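Local coordinates for Serpin48 (Tenebrio molitor, PDB 3OZQ), which is a serpin of insect innate immunity that specifically inhibits the serine protease SPE, at residues 160-165 and 306-311; 99-104 and 123-128. One frame throughout, in Å; residues are numbered along the deposited sequence.

Interaction 1 (160-165 and 306-311); sequences LTRVVL and GDLVIS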
ATOM      1  N   LEU A 160       6.033 -16.161 -23.024  1.00 47.00           N
ATOM      2  CA  LEU A 160       7.209 -15.427 -22.559  1.00 44.24           C
ATOM      3  C   LEU A 160       7.237 -15.082 -21.059  1.00 41.50           C
ATOM      4  O   LEU A 160       8.137 -14.383 -20.611  1.00 40.73           O
ATOM      5  CB  LEU A 160       7.397 -14.147 -23.369  1.00 46.35           C
ATOM      6  CG  LEU A 160       8.161 -14.272 -24.687  1.00 47.77           C
ATOM      7  CD1 LEU A 160       8.441 -12.876 -25.216  1.00 46.38           C
ATOM      8  CD2 LEU A 160       9.449 -15.052 -24.497  1.00 48.23           C
ATOM      9  N   THR A 161       6.272 -15.555 -20.282  1.00 42.75           N
ATOM     10  CA  THR A 161       6.283 -15.242 -18.857  1.00 42.38           C
ATOM     11  C   THR A 161       7.511 -15.890 -18.233  1.00 41.89           C
ATOM     12  O   THR A 161       7.699 -17.103 -18.352  1.00 39.88           O
ATOM     13  CB  THR A 161       4.994 -15.690 -18.137  1.00 41.21           C
ATOM     14  OG1 THR A 161       3.865 -15.086 -18.767  1.00 40.52           O
ATOM     15  CG2 THR A 161       5.024 -15.255 -16.666  1.00 35.51           C
ATOM     16  N   ARG A 162       8.354 -15.065 -17.604  1.00 35.68           N
ATOM     17  CA  ARG A 162       9.640 -15.494 -17.042  1.00 33.30           C
ATOM     18  C   ARG A 162       9.736 -15.292 -15.529  1.00 35.35           C
ATOM     19  O   ARG A 162      10.085 -16.210 -14.801  1.00 34.19           O
ATOM     20  CB  ARG A 162      10.798 -14.764 -17.735  1.00 35.28           C
ATOM     21  CG  ARG A 162      11.339 -15.507 -18.983  1.00 36.94           C
ATOM     22  CD  ARG A 162      11.878 -14.543 -20.050  1.00 39.03           C
ATOM     23  NE  ARG A 162      10.845 -13.627 -20.561  1.00 41.19           N
ATOM     24  CZ  ARG A 162      11.090 -12.615 -21.391  1.00 39.43           C
ATOM     25  NH1 ARG A 162      12.326 -12.390 -21.811  1.00 47.61           N
ATOM     26  NH2 ARG A 162      10.111 -11.833 -21.807  1.00 39.95           N
ATOM     27  N   VAL A 163       9.445 -14.079 -15.066  1.00 35.52           N
ATOM     28  CA  VAL A 163       9.334 -13.827 -13.623  1.00 36.37           C
ATOM     29  C   VAL A 163       8.103 -13.002 -13.289  1.00 34.34           C
ATOM     30  O   VAL A 163       7.853 -11.950 -13.903  1.00 34.23           O
ATOM     31  CB  VAL A 163      10.566 -13.098 -13.052  1.00 35.35           C
ATOM     32  CG1 VAL A 163      10.348 -12.764 -11.566  1.00 33.65           C
ATOM     33  CG2 VAL A 163      11.822 -13.941 -13.239  1.00 38.11           C
ATOM     34  N   VAL A 164       7.341 -13.476 -12.307  1.00 32.29           N
ATOM     35  CA  VAL A 164       6.162 -12.768 -11.857  1.00 34.15           C
ATOM     36  C   VAL A 164       6.310 -12.435 -10.380  1.00 33.54           C
ATOM     37  O   VAL A 164       6.566 -13.325  -9.567  1.00 33.75           O
ATOM     38  CB  VAL A 164       4.886 -13.605 -12.068  1.00 37.09           C
ATOM     39  CG1 VAL A 164       3.672 -12.886 -11.479  1.00 32.69           C
ATOM     40  CG2 VAL A 164       4.694 -13.885 -13.553  1.00 34.06           C
ATOM     41  N   LEU A 165       6.168 -11.150 -10.059  1.00 32.95           N
ATOM     42  CA  LEU A 165       6.093 -10.671  -8.671  1.00 33.33           C
ATOM     43  C   LEU A 165       4.645 -10.581  -8.238  1.00 31.51           C
ATOM     44  O   LEU A 165       3.853  -9.868  -8.846  1.00 30.06           O
ATOM     45  CB  LEU A 165       6.705  -9.275  -8.519  1.00 30.02           C
ATOM     46  CG  LEU A 165       8.121  -8.904  -8.971  1.00 35.59           C
ATOM     47  CD1 LEU A 165       8.823  -8.047  -7.933  1.00 29.11           C
ATOM     48  CD2 LEU A 165       8.978 -10.088  -9.394  1.00 28.97           C
ATOM     49  N   GLY A 306      19.902 -12.434 -19.113  1.00 40.13           N
ATOM     50  CA  GLY A 306      19.042 -12.382 -20.279  1.00 38.59           C
ATOM     51  C   GLY A 306      18.061 -13.539 -20.369  1.00 37.23           C
ATOM     52  O   GLY A 306      17.113 -13.478 -21.141  1.00 43.01           O
ATOM     53  N   ASP A 307      18.294 -14.583 -19.581  1.00 36.48           N
ATOM     54  CA  ASP A 307      17.354 -15.690 -19.430  1.00 40.17           C
ATOM     55  C   ASP A 307      16.015 -15.233 -18.835  1.00 42.27           C
ATOM     56  O   ASP A 307      14.940 -15.624 -19.291  1.00 38.40           O
ATOM     57  CB  ASP A 307      17.956 -16.761 -18.513  1.00 39.65           C
ATOM     58  CG  ASP A 307      18.966 -17.669 -19.238  1.00 50.25           C
ATOM     59  OD1 ASP A 307      19.515 -18.580 -18.582  1.00 45.83           O
ATOM     60  OD2 ASP A 307      19.198 -17.475 -20.456  1.00 44.46           O
ATOM     61  N   LEU A 308      16.082 -14.425 -17.785  1.00 45.00           N
ATOM     62  CA  LEU A 308      14.861 -14.005 -17.106  1.00 40.67           C
ATOM     63  C   LEU A 308      14.698 -12.500 -17.202  1.00 38.37           C
ATOM     64  O   LEU A 308      15.676 -11.768 -17.297  1.00 41.81           O
ATOM     65  CB  LEU A 308      14.886 -14.458 -15.652  1.00 40.61           C
ATOM     66  CG  LEU A 308      14.907 -15.969 -15.426  1.00 40.57           C
ATOM     67  CD1 LEU A 308      14.999 -16.287 -13.942  1.00 44.05           C
ATOM     68  CD2 LEU A 308      13.687 -16.644 -16.046  1.00 41.01           C
ATOM     69  N   VAL A 309      13.450 -12.054 -17.240  1.00 38.06           N
ATOM     70  CA  VAL A 309      13.122 -10.644 -17.108  1.00 35.45           C
ATOM     71  C   VAL A 309      11.943 -10.610 -16.155  1.00 37.91           C
ATOM     72  O   VAL A 309      11.304 -11.641 -15.929  1.00 35.92           O
ATOM     73  CB  VAL A 309      12.713 -10.002 -18.443  1.00 37.10           C
ATOM     74  CG1 VAL A 309      13.752 -10.310 -19.538  1.00 37.51           C
ATOM     75  CG2 VAL A 309      11.327 -10.490 -18.862  1.00 40.33           C
ATOM     76  N   ILE A 310      11.651  -9.447 -15.578  1.00 37.33           N
ATOM     77  CA  ILE A 310      10.448  -9.339 -14.780  1.00 30.37           C
ATOM     78  C   ILE A 310       9.283  -9.164 -15.737  1.00 35.63           C
ATOM     79  O   ILE A 310       9.177  -8.148 -16.420  1.00 37.24           O
ATOM     80  CB  ILE A 310      10.473  -8.143 -13.802  1.00 28.90           C
ATOM     81  CG1 ILE A 310      11.602  -8.290 -12.775  1.00 29.13           C
ATOM     82  CG2 ILE A 310       9.145  -8.036 -13.089  1.00 29.14           C
ATOM     83  CD1 ILE A 310      11.592  -7.158 -11.702  1.00 31.00           C
ATOM     84  N   SER A 311       8.400 -10.150 -15.772  1.00 33.11           N
ATOM     85  CA  SER A 311       7.307 -10.144 -16.736  1.00 35.66           C
ATOM     86  C   SER A 311       6.087  -9.375 -16.222  1.00 34.23           C
ATOM     87  O   SER A 311       5.434  -8.654 -16.972  1.00 35.32           O
ATOM     88  CB  SER A 311       6.913 -11.576 -17.087  1.00 31.65           C
ATOM     89  OG  SER A 311       8.026 -12.305 -17.554  1.00 34.78           O
TER
HETATM   90  O   HOH W   1       7.815 -11.462 -20.323  1.00 38.98           O
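The guanidinium of Arg-162 is overlaid by Val-309, whose CG2 methyl sits over the centre of the flat group, 3.3 Å from CZ, while CG1 meets NH1. Leu-160 CD2 lies over the opposite face, offset toward the rim. The arginine chain is bent twice; its chi3 of -61° turns NE back to Leu-160 O, which it reaches at 2.8 Å. Before that bend, CD passes 3.3 Å from Asp-307 O, and the aliphatic part slides past Leu-308 CD2.

Ser-311 joins the same corner from the other strand. Its OG accepts from Arg-162 N at 2.8 Å in a nearly straight bond (165°) and more weakly from Val-163 N. Its own N donates to Val-163 O at 2.7 Å. Away from the water, Val-163 CG2 packs on Leu-308 CB at 3.9 Å.

The contact brings together the beginnings of strands 163-174 and 310-321, parallel neighbours in the large serpin sheet; in this family these are the strands that part when the reactive loop inserts.

One water accepts from Arg-162 NH2, donates to Leu-160 O and hydrogen-bonds with Ser-311 OG. The arginine head thus has apolar groups over both faces while NE and NH2 keep polar partners, an arrangement likely to stabilise its charge despite the apolar cover.

Interaction 2 (99-104 and 123-128); sequences VKTNFS and NVDFSE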
ATOM      1  N   VAL A  99       9.058 -18.122 -10.648  1.00 34.83           N
ATOM      2  CA  VAL A  99      10.039 -18.168 -11.729  1.00 38.14           C
ATOM      3  C   VAL A  99       9.857 -19.361 -12.701  1.00 38.66           C
ATOM      4  O   VAL A  99       9.536 -20.475 -12.291  1.00 41.11           O
ATOM      5  CB  VAL A  99      11.480 -18.155 -11.152  1.00 37.24           C
ATOM      6  CG1 VAL A  99      12.498 -18.155 -12.262  1.00 41.16           C
ATOM      7  CG2 VAL A  99      11.671 -16.924 -10.234  1.00 36.71           C
ATOM      8  N   LYS A 100      10.049 -19.092 -13.987  1.00 38.14           N
ATOM      9  CA  LYS A 100       9.877 -20.066 -15.072  1.00 44.05           C
ATOM     10  C   LYS A 100      10.579 -21.385 -14.722  1.00 42.73           C
ATOM     11  O   LYS A 100      11.736 -21.352 -14.310  1.00 41.79           O
ATOM     12  CB  LYS A 100      10.481 -19.449 -16.338  1.00 45.15           C
ATOM     13  CG  LYS A 100      10.286 -20.191 -17.647  1.00 47.94           C
ATOM     14  CD  LYS A 100      10.897 -19.364 -18.777  1.00 41.27           C
ATOM     15  CE  LYS A 100      11.097 -20.180 -20.065  1.00 51.29           C
ATOM     16  NZ  LYS A 100       9.816 -20.469 -20.785  1.00 53.98           N
ATOM     17  N   THR A 101       9.894 -22.528 -14.868  1.00 40.65           N
ATOM     18  CA  THR A 101      10.453 -23.805 -14.375  1.00 48.30           C
ATOM     19  C   THR A 101      11.830 -24.109 -14.950  1.00 48.95           C
ATOM     20  O   THR A 101      12.665 -24.723 -14.286  1.00 51.86           O
ATOM     21  CB  THR A 101       9.525 -25.071 -14.549  1.00 48.45           C
ATOM     22  OG1 THR A 101       8.700 -24.958 -15.717  1.00 52.45           O
ATOM     23  CG2 THR A 101       8.635 -25.271 -13.329  1.00 50.27           C
ATOM     24  N   ASN A 102      12.075 -23.660 -16.174  1.00 46.55           N
ATOM     25  CA  ASN A 102      13.311 -24.003 -16.853  1.00 52.19           C
ATOM     26  C   ASN A 102      14.519 -23.599 -16.038  1.00 53.80           C
ATOM     27  O   ASN A 102      15.572 -24.227 -16.135  1.00 47.72           O
ATOM     28  CB  ASN A 102      13.360 -23.351 -18.235  1.00 51.26           C
ATOM     29  CG  ASN A 102      12.101 -23.604 -19.031  1.00 54.37           C
ATOM     30  OD1 ASN A 102      11.034 -23.047 -18.725  1.00 53.52           O
ATOM     31  ND2 ASN A 102      12.206 -24.453 -20.052  1.00 50.35           N
ATOM     32  N   PHE A 103      14.366 -22.557 -15.219  1.00 41.05           N
ATOM     33  CA  PHE A 103      15.509 -22.021 -14.503  1.00 46.54           C
ATOM     34  C   PHE A 103      15.309 -22.126 -12.993  1.00 50.95           C
ATOM     35  O   PHE A 103      14.707 -21.248 -12.362  1.00 48.23           O
ATOM     36  CB  PHE A 103      15.812 -20.580 -14.939  1.00 45.85           C
ATOM     37  CG  PHE A 103      15.824 -20.379 -16.435  1.00 46.76           C
ATOM     38  CD1 PHE A 103      14.727 -19.837 -17.084  1.00 47.73           C
ATOM     39  CD2 PHE A 103      16.928 -20.728 -17.189  1.00 50.95           C
ATOM     40  CE1 PHE A 103      14.733 -19.639 -18.451  1.00 46.44           C
ATOM     41  CE2 PHE A 103      16.936 -20.543 -18.566  1.00 49.50           C
ATOM     42  CZ  PHE A 103      15.840 -20.002 -19.196  1.00 47.27           C
ATOM     43  N   SER A 104      15.814 -23.221 -12.431  1.00 47.17           N
ATOM     44  CA  SER A 104      15.743 -23.497 -11.001  1.00 48.99           C
ATOM     45  C   SER A 104      16.189 -22.304 -10.155  1.00 50.61           C
ATOM     46  O   SER A 104      17.282 -21.771 -10.334  1.00 49.30           O
ATOM     47  CB  SER A 104      16.598 -24.719 -10.659  1.00 52.07           C
ATOM     48  OG  SER A 104      16.059 -25.890 -11.245  1.00 56.11           O
ATOM     49  N   ASN A 123       9.611 -21.976  -8.283  1.00 48.58           N
ATOM     50  CA  ASN A 123       9.488 -22.272  -9.709  1.00 41.86           C
ATOM     51  C   ASN A 123       8.079 -22.691 -10.041  1.00 42.78           C
ATOM     52  O   ASN A 123       7.426 -23.370  -9.250  1.00 46.62           O
ATOM     53  CB  ASN A 123      10.452 -23.393 -10.149  1.00 42.67           C
ATOM     54  CG  ASN A 123      11.840 -22.880 -10.454  1.00 42.36           C
ATOM     55  OD1 ASN A 123      12.054 -22.193 -11.449  1.00 45.33           O
ATOM     56  ND2 ASN A 123      12.796 -23.210  -9.593  1.00 45.60           N
ATOM     57  N   VAL A 124       7.609 -22.301 -11.221  1.00 43.08           N
ATOM     58  CA  VAL A 124       6.267 -22.658 -11.648  1.00 39.17           C
ATOM     59  C   VAL A 124       6.265 -22.733 -13.159  1.00 45.45           C
ATOM     60  O   VAL A 124       6.969 -21.972 -13.821  1.00 41.28           O
ATOM     61  CB  VAL A 124       5.194 -21.626 -11.158  1.00 45.66           C
ATOM     62  CG1 VAL A 124       5.433 -20.255 -11.777  1.00 40.59           C
ATOM     63  CG2 VAL A 124       3.786 -22.111 -11.478  1.00 38.58           C
ATOM     64  N   ASP A 125       5.490 -23.667 -13.700  1.00 45.96           N
ATOM     65  CA  ASP A 125       5.351 -23.789 -15.142  1.00 48.57           C
ATOM     66  C   ASP A 125       4.270 -22.856 -15.659  1.00 45.68           C
ATOM     67  O   ASP A 125       3.084 -23.099 -15.443  1.00 46.38           O
ATOM     68  CB  ASP A 125       5.000 -25.225 -15.531  1.00 51.12           C
ATOM     69  CG  ASP A 125       5.076 -25.452 -17.035  1.00 55.79           C
ATOM     70  OD1 ASP A 125       5.199 -24.457 -17.784  1.00 50.71           O
ATOM     71  OD2 ASP A 125       5.010 -26.622 -17.471  1.00 58.57           O
ATOM     72  N   PHE A 126       4.676 -21.800 -16.358  1.00 45.61           N
ATOM     73  CA  PHE A 126       3.710 -20.852 -16.913  1.00 45.01           C
ATOM     74  C   PHE A 126       3.086 -21.357 -18.225  1.00 50.32           C
ATOM     75  O   PHE A 126       2.174 -20.728 -18.765  1.00 50.48           O
ATOM     76  CB  PHE A 126       4.345 -19.472 -17.128  1.00 41.57           C
ATOM     77  CG  PHE A 126       4.890 -18.828 -15.862  1.00 42.29           C
ATOM     78  CD1 PHE A 126       4.042 -18.244 -14.933  1.00 43.19           C
ATOM     79  CD2 PHE A 126       6.250 -18.783 -15.629  1.00 41.99           C
ATOM     80  CE1 PHE A 126       4.547 -17.644 -13.780  1.00 45.42           C
ATOM     81  CE2 PHE A 126       6.761 -18.181 -14.482  1.00 41.17           C
ATOM     82  CZ  PHE A 126       5.920 -17.614 -13.567  1.00 37.04           C
ATOM     83  N   SER A 127       3.583 -22.484 -18.737  1.00 52.59           N
ATOM     84  CA  SER A 127       3.053 -23.065 -19.974  1.00 58.84           C
ATOM     85  C   SER A 127       1.542 -23.194 -19.900  1.00 56.54           C
ATOM     86  O   SER A 127       0.817 -22.630 -20.724  1.00 61.41           O
ATOM     87  CB  SER A 127       3.652 -24.451 -20.246  1.00 53.19           C
ATOM     88  OG  SER A 127       5.026 -24.373 -20.559  1.00 62.67           O
ATOM     89  N   GLU A 128       1.080 -23.959 -18.914  1.00 54.11           N
ATOM     90  CA  GLU A 128      -0.340 -24.154 -18.687  1.00 53.36           C
ATOM     91  C   GLU A 128      -0.871 -22.924 -17.961  1.00 54.35           C
ATOM     92  O   GLU A 128      -0.786 -22.848 -16.743  1.00 52.09           O
ATOM     93  CB  GLU A 128      -0.564 -25.397 -17.825  1.00 57.10           C
ATOM     94  CG  GLU A 128       0.061 -26.673 -18.369  1.00 59.81           C
ATOM     95  CD  GLU A 128      -0.750 -27.289 -19.495  1.00 66.65           C
ATOM     96  OE1 GLU A 128      -1.848 -27.819 -19.205  1.00 65.79           O
ATOM     97  OE2 GLU A 128      -0.289 -27.241 -20.661  1.00 62.63           O
TER
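Asn-123 and Val-99 pair as parallel neighbours where a beta-alpha-beta unit of the serpin fold closes: strand 90-100, helix 107-115, strand 120-124. Val-124 N donates to Val-99 O at 2.9 Å, and the same oxygen receives a CA-H contact from Asn-123 at 3.1 Å.

Just past this pairing, residues Lys-100 to Phe-103 form a type I turn, and the side chain of Asn-123 reaches across to it. Its CG stands anti to its own carbonyl carbon (chi1 -84°). The amide end beyond lies among the carbonyls of Lys-100 and Phe-103 and the backbone of Ser-104. An alanine here would probably leave a gap between the strand and the turn, with the Lys-100 and Phe-103 carbonyls deprived of the amide that now lies against them.

Thr-101 covers the next step of the other strand. Its CG2 packs 3.5 Å from Val-124 C, and its OG1 lies 3.6 Å from Asp-125 CA; the two side chains of Thr-101 and Asp-125 pass at a slant.

Phe-126 comes in from beyond the strand end. Its ring presents an edge to the backbone of Lys-100, with CE2 3.4 Å from Lys-100 N and the nitrogen near the ring plane. Over one face, toward the rim, sits Val-124 CG1, which a chi1 of 64° places between its own N and carbonyl carbon. Tyr-98, one residue before the segment, touches both Val-124 and Phe-126.

The carboxylate of Asp-125 turns to its own segment, just ahead of helix 129-143. Its OD1 accepts from Ser-127 N at 2.7 Å, an Asx turn in which the donor stands 42° out of the carboxylate plane.

In the fold
After its N-terminal helices the chain enters strand 90-100, turns through helix 107-115 and returns on strand 120-124, so interaction 2 closes a short loop of 18 residues. It then passes through helix 129-143 to strand 163-174, and interaction 1 closes a far longer loop, of 140 residues, when the chain reaches strand 310-321. The loops follow in series and neither nest nor cross. The contacts nevertheless adjoin, their centres about 10 Å apart, because strands 90-100 and 163-174 are sheet neighbours: Arg-162 O and Lys-100 N probably hydrogen-bond, and Phe-103 packs on Asp-307 and Leu-308. Together they tie four strands at one end of the serpin sheet.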